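Local coordinates for protein type III restriction-modification enzyme EcoP15I Mod subunit (Escherichia coli, PDB 4ZCF) that methylates the N6 of one adenine in the DNA site 5'-CAGCAG-3' and, with the Res subunit, makes up a restriction endonuclease, at residues G317-H322 against I374-V379. Residues are numbered along the deposited sequence; the frame is centred on the assembly and turned at random.
Sequences GSQSVH and IIELKV. With nucleotides of chain D.
A base-reading loop springs from the two central strands, 313-318 and 376-380, of a small four-stranded antiparallel sheet in this DNA methyltransferase. Ser-318 and Leu-377 form the last hydrogen-bonded pair: Ser-318 N gives its hydrogen to a lone pair of Leu-377 O (2.7 Å), and Leu-377 N returns a bond to Ser-318 O from above the carbonyl plane. Ser-318 O also accepts from Ser-320 N, closing an inverse gamma turn centred on Gln-319 that swings the chain off the sheet into the DNA. There Gln-319 O takes a hydrogen from N6 of adenine DA5 of chain D (2.8 Å). Glutamine suits its place because its amide both accepts and donates: Gln-319 OE1 accepts a hydrogen from N4 of cytosine DC4 of chain D (2.7 Å), while Gln-319 NE2 meets Glu-376 OE2 (3.2 Å) from above the carboxylate plane. Glu-376 OE2 has its stronger partner in Lys-373, a salt bridge. An alanine here would probably weaken recognition of this cytosine, losing both the acceptor and its tether to Glu-376. His-322 suits base reading: its flat ring covers DA5 N7 of chain D while NE2 donates in plane to DG6 N7 of chain D. Apolar, branched Val-321 and Ile-375 cross in buried packing, CG2 against CD1.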
ATOM      1  N   GLY A 317     -32.406 -19.860   7.515  1.00 42.08           N
ATOM      2  CA  GLY A 317     -32.933 -19.796   6.169  1.00 40.60           C
ATOM      3  C   GLY A 317     -32.333 -18.534   5.566  1.00 40.29           C
ATOM      4  O   GLY A 317     -32.724 -17.441   5.963  1.00 35.93           O
ATOM      5  N   SER A 318     -31.306 -18.660   4.681  1.00 36.51           N
ATOM      6  CA  SER A 318     -30.684 -17.482   4.080  1.00 34.88           C
ATOM      7  C   SER A 318     -31.481 -16.937   2.921  1.00 35.48           C
ATOM      8  O   SER A 318     -31.535 -17.501   1.835  1.00 33.73           O
ATOM      9  CB  SER A 318     -29.212 -17.710   3.732  1.00 39.05           C
ATOM     10  OG  SER A 318     -28.483 -16.494   3.853  1.00 43.57           O
ATOM     11  N   GLN A 319     -32.124 -15.821   3.179  1.00 33.02           N
ATOM     12  CA  GLN A 319     -32.985 -15.081   2.258  1.00 32.42           C
ATOM     13  C   GLN A 319     -32.098 -14.245   1.377  1.00 38.26           C
ATOM     14  O   GLN A 319     -32.305 -13.038   1.221  1.00 39.27           O
ATOM     15  CB  GLN A 319     -33.959 -14.225   3.081  1.00 32.86           C
ATOM     16  CG  GLN A 319     -34.702 -15.097   4.107  1.00 27.06           C
ATOM     17  CD  GLN A 319     -35.486 -14.363   5.141  1.00 44.56           C
ATOM     18  OE1 GLN A 319     -35.281 -13.162   5.442  1.00 39.01           O
ATOM     19  NE2 GLN A 319     -36.414 -15.101   5.713  1.00 38.08           N
ATOM     20  N   SER A 320     -31.146 -14.948   0.742  1.00 35.54           N
ATOM     21  CA  SER A 320     -30.003 -14.470  -0.039  1.00 34.86           C
ATOM     22  C   SER A 320     -29.889 -15.175  -1.400  1.00 40.06           C
ATOM     23  O   SER A 320     -28.870 -15.787  -1.732  1.00 41.43           O
ATOM     24  CB  SER A 320     -28.746 -14.710   0.781  1.00 33.00           C
ATOM     25  OG  SER A 320     -28.934 -14.142   2.065  1.00 37.01           O
ATOM     26  N   VAL A 321     -30.932 -15.021  -2.194  1.00 35.31           N
ATOM     27  CA  VAL A 321     -31.121 -15.639  -3.503  1.00 34.30           C
ATOM     28  C   VAL A 321     -31.356 -14.565  -4.573  1.00 35.68           C
ATOM     29  O   VAL A 321     -31.119 -14.781  -5.757  1.00 36.49           O
ATOM     30  CB  VAL A 321     -32.300 -16.642  -3.286  1.00 37.61           C
ATOM     31  CG1 VAL A 321     -33.473 -16.460  -4.248  1.00 37.09           C
ATOM     32  CG2 VAL A 321     -31.818 -18.089  -3.169  1.00 36.56           C
ATOM     33  N   HIS A 322     -31.747 -13.383  -4.116  1.00 30.65           N
ATOM     34  CA  HIS A 322     -32.075 -12.205  -4.907  1.00 30.01           C
ATOM     35  C   HIS A 322     -30.865 -11.470  -5.497  1.00 36.95           C
ATOM     36  O   HIS A 322     -29.757 -11.517  -4.946  1.00 37.89           O
ATOM     37  CB  HIS A 322     -32.969 -11.250  -4.068  1.00 29.15           C
ATOM     38  CG  HIS A 322     -32.318 -10.684  -2.837  1.00 30.52           C
ATOM     39  ND1 HIS A 322     -31.880 -11.506  -1.799  1.00 31.66           N
ATOM     40  CD2 HIS A 322     -32.104  -9.395  -2.496  1.00 30.72           C
ATOM     41  CE1 HIS A 322     -31.399 -10.693  -0.878  1.00 30.47           C
ATOM     42  NE2 HIS A 322     -31.514  -9.410  -1.251  1.00 30.91           N
ATOM     43  N   ILE A 374     -40.541 -17.081  -1.685  1.00 41.29           N
ATOM     44  CA  ILE A 374     -39.238 -17.046  -2.356  1.00 40.20           C
ATOM     45  C   ILE A 374     -38.354 -18.036  -1.630  1.00 46.76           C
ATOM     46  O   ILE A 374     -38.452 -18.136  -0.402  1.00 47.13           O
ATOM     47  CB  ILE A 374     -38.589 -15.634  -2.382  1.00 42.12           C
ATOM     48  CG1 ILE A 374     -39.523 -14.559  -3.007  1.00 42.05           C
ATOM     49  CG2 ILE A 374     -37.222 -15.651  -3.070  1.00 40.97           C
ATOM     50  CD1 ILE A 374     -39.027 -13.041  -2.754  1.00 38.73           C
ATOM     51  N   ILE A 375     -37.525 -18.798  -2.384  1.00 44.52           N
ATOM     52  CA  ILE A 375     -36.609 -19.796  -1.820  1.00 44.41           C
ATOM     53  C   ILE A 375     -35.528 -19.197  -0.914  1.00 47.69           C
ATOM     54  O   ILE A 375     -35.156 -18.020  -1.032  1.00 47.41           O
ATOM     55  CB  ILE A 375     -35.984 -20.739  -2.889  1.00 47.71           C
ATOM     56  CG1 ILE A 375     -35.292 -19.969  -4.034  1.00 47.18           C
ATOM     57  CG2 ILE A 375     -36.980 -21.759  -3.386  1.00 49.69           C
ATOM     58  CD1 ILE A 375     -34.148 -20.698  -4.600  1.00 47.26           C
ATOM     59  N   GLU A 376     -35.002 -20.041  -0.035  1.00 43.05           N
ATOM     60  CA  GLU A 376     -33.937 -19.677   0.881  1.00 42.05           C
ATOM     61  C   GLU A 376     -32.826 -20.713   0.756  1.00 45.80           C
ATOM     62  O   GLU A 376     -33.032 -21.797   0.193  1.00 43.03           O
ATOM     63  CB  GLU A 376     -34.468 -19.621   2.332  1.00 43.00           C
ATOM     64  CG  GLU A 376     -35.537 -18.567   2.561  1.00 48.68           C
ATOM     65  CD  GLU A 376     -36.201 -18.549   3.926  1.00 68.15           C
ATOM     66  OE1 GLU A 376     -35.795 -19.343   4.808  1.00 53.80           O
ATOM     67  OE2 GLU A 376     -37.131 -17.731   4.115  1.00 58.16           O
ATOM     68  N   LEU A 377     -31.652 -20.372   1.294  1.00 44.74           N
ATOM     69  CA  LEU A 377     -30.482 -21.243   1.340  1.00 45.23           C
ATOM     70  C   LEU A 377     -30.213 -21.725   2.771  1.00 48.18           C
ATOM     71  O   LEU A 377     -30.171 -20.922   3.706  1.00 48.44           O
ATOM     72  CB  LEU A 377     -29.260 -20.503   0.800  1.00 45.50           C
ATOM     73  CG  LEU A 377     -29.151 -20.435  -0.693  1.00 51.35           C
ATOM     74  CD1 LEU A 377     -28.526 -19.123  -1.122  1.00 51.69           C
ATOM     75  CD2 LEU A 377     -28.347 -21.620  -1.222  1.00 55.13           C
ATOM     76  N   LYS A 378     -30.052 -23.031   2.946  1.00 43.66           N
ATOM     77  CA  LYS A 378     -29.756 -23.600   4.258  1.00 42.56           C
ATOM     78  C   LYS A 378     -28.279 -23.342   4.562  1.00 46.36           C
ATOM     79  O   LYS A 378     -27.376 -23.744   3.804  1.00 44.59           O
ATOM     80  CB  LYS A 378     -30.112 -25.091   4.291  1.00 43.84           C
ATOM     81  CG  LYS A 378     -30.171 -25.694   5.677  1.00 42.61           C
ATOM     82  CD  LYS A 378     -30.849 -27.020   5.608  1.00 40.36           C
ATOM     83  CE  LYS A 378     -30.569 -27.889   6.800  1.00 47.50           C
ATOM     84  NZ  LYS A 378     -31.380 -29.151   6.776  1.00 57.71           N
ATOM     85  N   VAL A 379     -28.053 -22.577   5.634  1.00 44.16           N
ATOM     86  CA  VAL A 379     -26.720 -22.164   6.072  1.00 43.69           C
ATOM     87  C   VAL A 379     -26.607 -22.460   7.558  1.00 47.47           C
ATOM     88  O   VAL A 379     -27.375 -21.909   8.334  1.00 46.52           O
ATOM     89  CB  VAL A 379     -26.451 -20.659   5.719  1.00 46.55           C
ATOM     90  CG1 VAL A 379     -25.190 -20.131   6.399  1.00 46.04           C
ATOM     91  CG2 VAL A 379     -26.376 -20.442   4.204  1.00 45.72           C
TER
ATOM     92  P    DA D   5     -39.635  -8.098  -3.097  1.00 43.59           P
ATOM     93  OP1  DA D   5     -40.698  -7.235  -3.686  1.00 44.95           O
ATOM     94  OP2  DA D   5     -39.119  -9.250  -3.898  1.00 41.89           O
ATOM     95  O5'  DA D   5     -38.399  -7.165  -2.668  1.00 41.39           O
ATOM     96  C5'  DA D   5     -38.491  -5.906  -2.035  1.00 39.46           C
ATOM     97  C4'  DA D   5     -37.136  -5.423  -1.536  1.00 39.35           C
ATOM     98  O4'  DA D   5     -36.618  -6.241  -0.451  1.00 39.24           O
ATOM     99  C3'  DA D   5     -36.010  -5.329  -2.556  1.00 39.91           C
ATOM    100  O3'  DA D   5     -35.591  -3.974  -2.538  1.00 42.64           O
ATOM    101  C2'  DA D   5     -34.944  -6.319  -2.077  1.00 37.41           C
ATOM    102  C1'  DA D   5     -35.222  -6.403  -0.586  1.00 36.05           C
ATOM    103  N9   DA D   5     -34.815  -7.649   0.058  1.00 32.03           N
ATOM    104  C8   DA D   5     -34.883  -8.899  -0.471  1.00 30.67           C
ATOM    105  N7   DA D   5     -34.397  -9.833   0.317  1.00 31.14           N
ATOM    106  C5   DA D   5     -33.942  -9.160   1.437  1.00 30.75           C
ATOM    107  C6   DA D   5     -33.337  -9.590   2.645  1.00 30.78           C
ATOM    108  N6   DA D   5     -33.051 -10.880   2.907  1.00 30.90           N
ATOM    109  N1   DA D   5     -32.988  -8.641   3.560  1.00 29.82           N
ATOM    110  C2   DA D   5     -33.294  -7.370   3.295  1.00 29.37           C
ATOM    111  N3   DA D   5     -33.850  -6.856   2.189  1.00 29.70           N
ATOM    112  C4   DA D   5     -34.173  -7.801   1.288  1.00 31.00           C
ATOM    113  P    DC D   4     -40.760 -13.866   0.832  1.00 47.33           P
ATOM    114  OP1  DC D   4     -41.810 -14.632   0.120  1.00 49.83           O
ATOM    115  OP2  DC D   4     -39.458 -14.518   1.096  1.00 47.38           O
ATOM    116  O5'  DC D   4     -40.533 -12.446   0.114  1.00 43.86           O
ATOM    117  C5'  DC D   4     -41.341 -11.353   0.492  1.00 41.95           C
ATOM    118  C4'  DC D   4     -40.730  -9.991   0.243  1.00 41.38           C
ATOM    119  O4'  DC D   4     -40.019  -9.504   1.405  1.00 40.58           O
ATOM    120  C3'  DC D   4     -39.817  -9.796  -0.958  1.00 41.45           C
ATOM    121  O3'  DC D   4     -40.188  -8.581  -1.653  1.00 42.48           O
ATOM    122  C2'  DC D   4     -38.437  -9.732  -0.302  1.00 39.88           C
ATOM    123  C1'  DC D   4     -38.717  -9.066   1.041  1.00 38.37           C
ATOM    124  N1   DC D   4     -37.797  -9.457   2.172  1.00 34.97           N
ATOM    125  C2   DC D   4     -37.403  -8.505   3.123  1.00 33.18           C
ATOM    126  O2   DC D   4     -37.697  -7.320   2.961  1.00 33.21           O
ATOM    127  N3   DC D   4     -36.623  -8.901   4.166  1.00 32.02           N
ATOM    128  C4   DC D   4     -36.215 -10.170   4.281  1.00 31.59           C
ATOM    129  N4   DC D   4     -35.429 -10.498   5.314  1.00 30.46           N
ATOM    130  C5   DC D   4     -36.650 -11.170   3.363  1.00 32.58           C
ATOM    131  C6   DC D   4     -37.422 -10.769   2.344  1.00 33.68           C
ATOM    132  P    DG D   6     -34.315  -3.321  -3.262  1.00 43.56           P
ATOM    133  OP1  DG D   6     -34.735  -2.045  -3.893  1.00 42.74           O
ATOM    134  OP2  DG D   6     -33.606  -4.330  -4.087  1.00 44.09           O
ATOM    135  O5'  DG D   6     -33.465  -3.040  -1.923  1.00 42.32           O
ATOM    136  C5'  DG D   6     -33.769  -1.986  -0.956  1.00 39.97           C
ATOM    137  C4'  DG D   6     -32.708  -1.884   0.130  1.00 37.86           C
ATOM    138  O4'  DG D   6     -32.765  -3.125   0.866  1.00 36.25           O
ATOM    139  C3'  DG D   6     -31.260  -1.840  -0.363  1.00 38.14           C
ATOM    140  O3'  DG D   6     -30.812  -0.519  -0.598  1.00 39.88           O
ATOM    141  C2'  DG D   6     -30.454  -2.514   0.743  1.00 36.25           C
ATOM    142  C1'  DG D   6     -31.462  -3.503   1.288  1.00 33.89           C
ATOM    143  N9   DG D   6     -31.229  -4.896   0.980  1.00 29.39           N
ATOM    144  C8   DG D   6     -31.672  -5.625  -0.098  1.00 28.61           C
ATOM    145  N7   DG D   6     -31.331  -6.895  -0.049  1.00 28.88           N
ATOM    146  C5   DG D   6     -30.600  -7.012   1.152  1.00 28.79           C
ATOM    147  C6   DG D   6     -29.983  -8.130   1.802  1.00 27.37           C
ATOM    148  O6   DG D   6     -29.884  -9.309   1.427  1.00 26.34           O
ATOM    149  N1   DG D   6     -29.368  -7.783   3.007  1.00 27.24           N
ATOM    150  C2   DG D   6     -29.292  -6.501   3.517  1.00 27.79           C
ATOM    151  N2   DG D   6     -28.585  -6.332   4.668  1.00 27.26           N
ATOM    152  N3   DG D   6     -29.882  -5.457   2.930  1.00 27.84           N
ATOM    153  C4   DG D   6     -30.507  -5.768   1.766  1.00 28.69           C
TER